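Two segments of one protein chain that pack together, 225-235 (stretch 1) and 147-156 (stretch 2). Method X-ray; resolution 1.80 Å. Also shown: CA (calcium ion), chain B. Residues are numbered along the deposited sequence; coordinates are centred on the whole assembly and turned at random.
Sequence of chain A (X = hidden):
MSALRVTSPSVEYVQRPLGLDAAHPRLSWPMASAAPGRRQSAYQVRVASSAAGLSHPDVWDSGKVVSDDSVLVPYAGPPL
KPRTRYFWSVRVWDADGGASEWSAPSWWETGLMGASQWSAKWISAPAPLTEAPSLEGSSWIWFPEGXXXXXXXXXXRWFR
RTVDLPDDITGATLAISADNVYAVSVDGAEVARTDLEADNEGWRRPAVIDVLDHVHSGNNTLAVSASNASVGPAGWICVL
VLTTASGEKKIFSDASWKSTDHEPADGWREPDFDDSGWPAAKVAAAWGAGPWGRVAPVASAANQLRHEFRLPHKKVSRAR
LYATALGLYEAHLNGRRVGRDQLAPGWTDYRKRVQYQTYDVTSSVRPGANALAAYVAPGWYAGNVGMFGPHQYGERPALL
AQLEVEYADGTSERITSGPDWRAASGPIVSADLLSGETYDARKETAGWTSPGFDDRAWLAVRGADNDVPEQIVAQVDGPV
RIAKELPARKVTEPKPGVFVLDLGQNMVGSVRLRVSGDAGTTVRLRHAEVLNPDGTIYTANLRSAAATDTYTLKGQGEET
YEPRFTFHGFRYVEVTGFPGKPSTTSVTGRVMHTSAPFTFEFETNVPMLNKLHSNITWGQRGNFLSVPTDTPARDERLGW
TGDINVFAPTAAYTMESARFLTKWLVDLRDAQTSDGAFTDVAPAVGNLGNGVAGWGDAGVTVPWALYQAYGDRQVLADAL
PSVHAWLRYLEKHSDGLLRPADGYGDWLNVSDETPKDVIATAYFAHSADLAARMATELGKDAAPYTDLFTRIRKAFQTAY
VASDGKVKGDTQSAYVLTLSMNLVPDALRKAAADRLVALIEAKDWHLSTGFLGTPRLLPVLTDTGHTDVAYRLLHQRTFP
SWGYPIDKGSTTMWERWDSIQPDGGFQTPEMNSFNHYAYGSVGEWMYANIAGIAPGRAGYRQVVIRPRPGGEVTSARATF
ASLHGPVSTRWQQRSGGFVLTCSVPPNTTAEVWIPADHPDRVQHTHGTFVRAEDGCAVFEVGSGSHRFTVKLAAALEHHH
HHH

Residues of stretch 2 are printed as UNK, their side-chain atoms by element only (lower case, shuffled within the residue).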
# COMPACT_ATOMS: atom_id res chain seq x y z
N SER A 225 7.27 14.00 -39.85
CA SER A 225 5.92 14.57 -40.07
C SER A 225 5.38 15.01 -38.71
O SER A 225 5.69 14.39 -37.70
CB SER A 225 4.98 13.57 -40.75
OG SER A 225 4.75 12.44 -39.92
N ALA A 226 4.62 16.10 -38.67
CA ALA A 226 4.02 16.56 -37.44
C ALA A 226 2.66 17.10 -37.79
O ALA A 226 2.49 17.72 -38.85
CB ALA A 226 4.88 17.63 -36.78
N SER A 227 1.69 16.89 -36.90
CA SER A 227 0.32 17.31 -37.16
C SER A 227 -0.22 18.16 -36.02
O SER A 227 0.03 17.88 -34.84
CB SER A 227 -0.59 16.10 -37.38
OG SER A 227 -0.12 15.36 -38.50
N ASN A 228 -0.96 19.20 -36.38
CA ASN A 228 -1.64 20.03 -35.38
C ASN A 228 -3.09 19.57 -35.35
O ASN A 228 -3.72 19.47 -36.41
CB ASN A 228 -1.52 21.49 -35.78
CG ASN A 228 -2.12 22.46 -34.75
OD1 ASN A 228 -2.29 22.13 -33.58
ND2 ASN A 228 -2.42 23.67 -35.20
N ALA A 229 -3.61 19.29 -34.16
CA ALA A 229 -4.92 18.63 -34.00
C ALA A 229 -6.12 19.55 -34.20
O ALA A 229 -7.23 19.10 -34.55
CB ALA A 229 -5.00 17.96 -32.64
N SER A 230 -5.92 20.84 -33.96
CA SER A 230 -6.98 21.81 -34.15
C SER A 230 -6.33 23.17 -34.36
O SER A 230 -5.14 23.35 -34.08
CB SER A 230 -7.88 21.84 -32.91
OG SER A 230 -7.11 22.21 -31.79
N VAL A 231 -7.11 24.13 -34.83
CA VAL A 231 -6.59 25.48 -35.02
C VAL A 231 -6.13 26.04 -33.68
O VAL A 231 -6.89 26.09 -32.71
CB VAL A 231 -7.65 26.40 -35.69
CG1 VAL A 231 -7.15 27.84 -35.76
CG2 VAL A 231 -7.97 25.90 -37.09
N GLY A 232 -4.87 26.48 -33.65
CA GLY A 232 -4.21 26.90 -32.44
C GLY A 232 -2.73 26.57 -32.56
O GLY A 232 -2.28 26.24 -33.66
N PRO A 233 -1.98 26.66 -31.45
CA PRO A 233 -0.50 26.51 -31.45
C PRO A 233 0.00 25.18 -32.02
O PRO A 233 -0.61 24.15 -31.83
CB PRO A 233 -0.13 26.64 -29.98
CG PRO A 233 -1.25 27.43 -29.37
CD PRO A 233 -2.50 27.05 -30.12
N ALA A 234 1.10 25.25 -32.76
CA ALA A 234 1.73 24.05 -33.30
C ALA A 234 3.20 24.27 -33.28
O ALA A 234 3.70 25.41 -33.37
CB ALA A 234 1.27 23.76 -34.72
N GLY A 235 3.92 23.16 -33.16
CA GLY A 235 5.36 23.20 -33.22
C GLY A 235 5.92 21.86 -32.78
O GLY A 235 5.24 21.11 -32.05
N UNK A 147 2.23 32.75 -37.35
CA UNK A 147 2.86 32.77 -36.04
C UNK A 147 2.44 31.47 -35.33
O UNK A 147 1.45 31.44 -34.58
c UNK A 147 3.11 34.35 -34.03
c UNK A 147 2.35 34.01 -35.29
o UNK A 147 4.50 36.29 -33.79
c UNK A 147 4.37 35.15 -34.32
o UNK A 147 5.25 34.62 -35.05
N UNK A 148 3.15 30.37 -35.61
CA UNK A 148 2.64 29.07 -35.18
C UNK A 148 2.51 28.88 -33.67
O UNK A 148 1.63 28.11 -33.23
c UNK A 148 4.41 30.25 -36.38
c UNK A 148 3.66 28.08 -35.79
c UNK A 148 4.32 28.85 -36.90
N UNK A 149 3.32 29.56 -32.88
CA UNK A 149 3.23 29.48 -31.43
C UNK A 149 1.89 30.05 -30.94
O UNK A 149 1.37 29.63 -29.91
c UNK A 149 4.41 30.18 -30.78
N UNK A 150 1.32 30.96 -31.72
CA UNK A 150 -0.00 31.52 -31.44
C UNK A 150 -1.11 30.70 -32.10
O UNK A 150 -2.04 30.25 -31.43
o UNK A 150 -2.17 33.97 -32.40
c UNK A 150 -0.05 33.00 -31.87
c UNK A 150 -1.37 33.67 -31.52
n UNK A 150 -1.61 33.90 -30.23
N UNK A 151 -1.01 30.50 -33.41
CA UNK A 151 -2.06 29.80 -34.15
C UNK A 151 -1.52 29.23 -35.47
O UNK A 151 -0.85 29.92 -36.21
c UNK A 151 -3.23 30.77 -34.45
o UNK A 151 -4.34 30.03 -34.90
N UNK A 152 -1.83 27.98 -35.74
CA UNK A 152 -1.53 27.35 -37.02
C UNK A 152 -2.75 26.53 -37.40
O UNK A 152 -3.55 26.18 -36.52
c UNK A 152 -0.29 26.47 -36.88
N UNK A 153 -2.93 26.23 -38.72
CA UNK A 153 -4.07 25.40 -39.14
C UNK A 153 -4.00 23.99 -38.55
O UNK A 153 -2.91 23.54 -38.15
c UNK A 153 -3.92 25.34 -40.67
c UNK A 153 -2.13 26.69 -39.88
c UNK A 153 -2.48 25.69 -40.95
N UNK A 154 -5.14 23.30 -38.51
CA UNK A 154 -5.17 21.89 -38.12
C UNK A 154 -4.74 21.04 -39.33
O UNK A 154 -5.57 20.56 -40.12
c UNK A 154 -6.57 21.48 -37.67
N UNK A 155 -3.43 20.86 -39.47
CA UNK A 155 -2.89 20.21 -40.64
C UNK A 155 -1.61 19.46 -40.30
O UNK A 155 -1.08 19.57 -39.18
c UNK A 155 -2.64 21.25 -41.73
N UNK A 156 -1.14 18.67 -41.26
CA UNK A 156 0.16 17.99 -41.19
C UNK A 156 1.19 18.79 -41.96
O UNK A 156 0.89 19.34 -43.03
o UNK A 156 -0.96 15.88 -40.94
c UNK A 156 1.37 15.75 -41.67
c UNK A 156 0.02 16.55 -41.73
CA CA B . -2.06 22.24 -31.26
O HOH W 1 -4.02 23.62 -31.51
O HOH W 2 -3.69 21.49 -29.39
O HOH W 3 -1.96 23.47 -28.94

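Position 147 carries three side-chain carbons in an unbranched run, the third bearing two oxygens, and it reaches nothing on stretch 1. A carboxylate at the end of a three-carbon chain makes it Glu 147; its backbone O accepts hydrogen bonds from the N atoms of 150 and 151, where the chain turns. At position 148 three carbons close a ring onto the backbone N, with CB 3.6 Å from Ala 234 O, which identifies Pro 148. Its carbonyl is the acceptor: Ala 234 N donates to Pro 148 O at 2.9 Å, and Pro 233 CA lies 3.2 Å from Pro 148 O. Position 149 has a single side-chain carbon directed away from stretch 1 and is Ala 149; its backbone O approaches Pro 233 CB at 3.3 Å.

Position 150 has two carbons, the second carrying one oxygen and one nitrogen. This short amide is Asn 150. Its CA-to-CB bond points away from stretch 1, and its backbone O lies 3.5 Å from Pro 233 CD. One carbon followed by one oxygen defines position 151 as Ser 151. Although its CA-to-CB bond points away, OG comes within 3.7 Å of Val 231 CG1.

Position 152 shows one carbon, set 3.8 Å from Ala 234 CB in an apolar contact, and is Ala 152. Its backbone pairs with Gly 232 in both directions: Ala 152 N donates to Gly 232 O (2.7 Å) and Gly 232 N to Ala 152 O (3.2 Å), a single antiparallel bridge. Position 153 is again a three-carbon ring closed on N, hence Pro 153. Its CA-to-CB bond points away and no side-chain atom comes nearer than 5.4 Å to stretch 1, while Pro 153 O accepts a bond from Asn 228 ND2 at 3.0 Å.

The lone carbon at position 154 lies 3.6 Å from Ser 230 CA, and the residue is Ala 154. Position 155, also with one carbon, turns it away; this is Ala 155, whose O receives Asn 228 N at 2.8 Å. At position 156 the first carbon branches to one oxygen and one carbon, giving Thr 156. Its OG1 and Ser 227 OG form a 2.6 Å hydrogen bond, their side chains sharing one face of the antiparallel pair.

The contact is thus held mainly by backbone, in two separate ladders whose register shifts by one between Ser 227 and Gly 232. Asn 228 ties the intervening loop together: ND2 bonds Pro 153 O and, within its own stretch, Gly 232 O at 3.0 Å, while OD1 binds calcium at 2.3 Å. Pro 233 O also coordinates the ion, at 2.5 Å, so the metal links two points of the loop that stretch 2 lines.

Stretch 2, residues 147-156: EPANSAPAAT
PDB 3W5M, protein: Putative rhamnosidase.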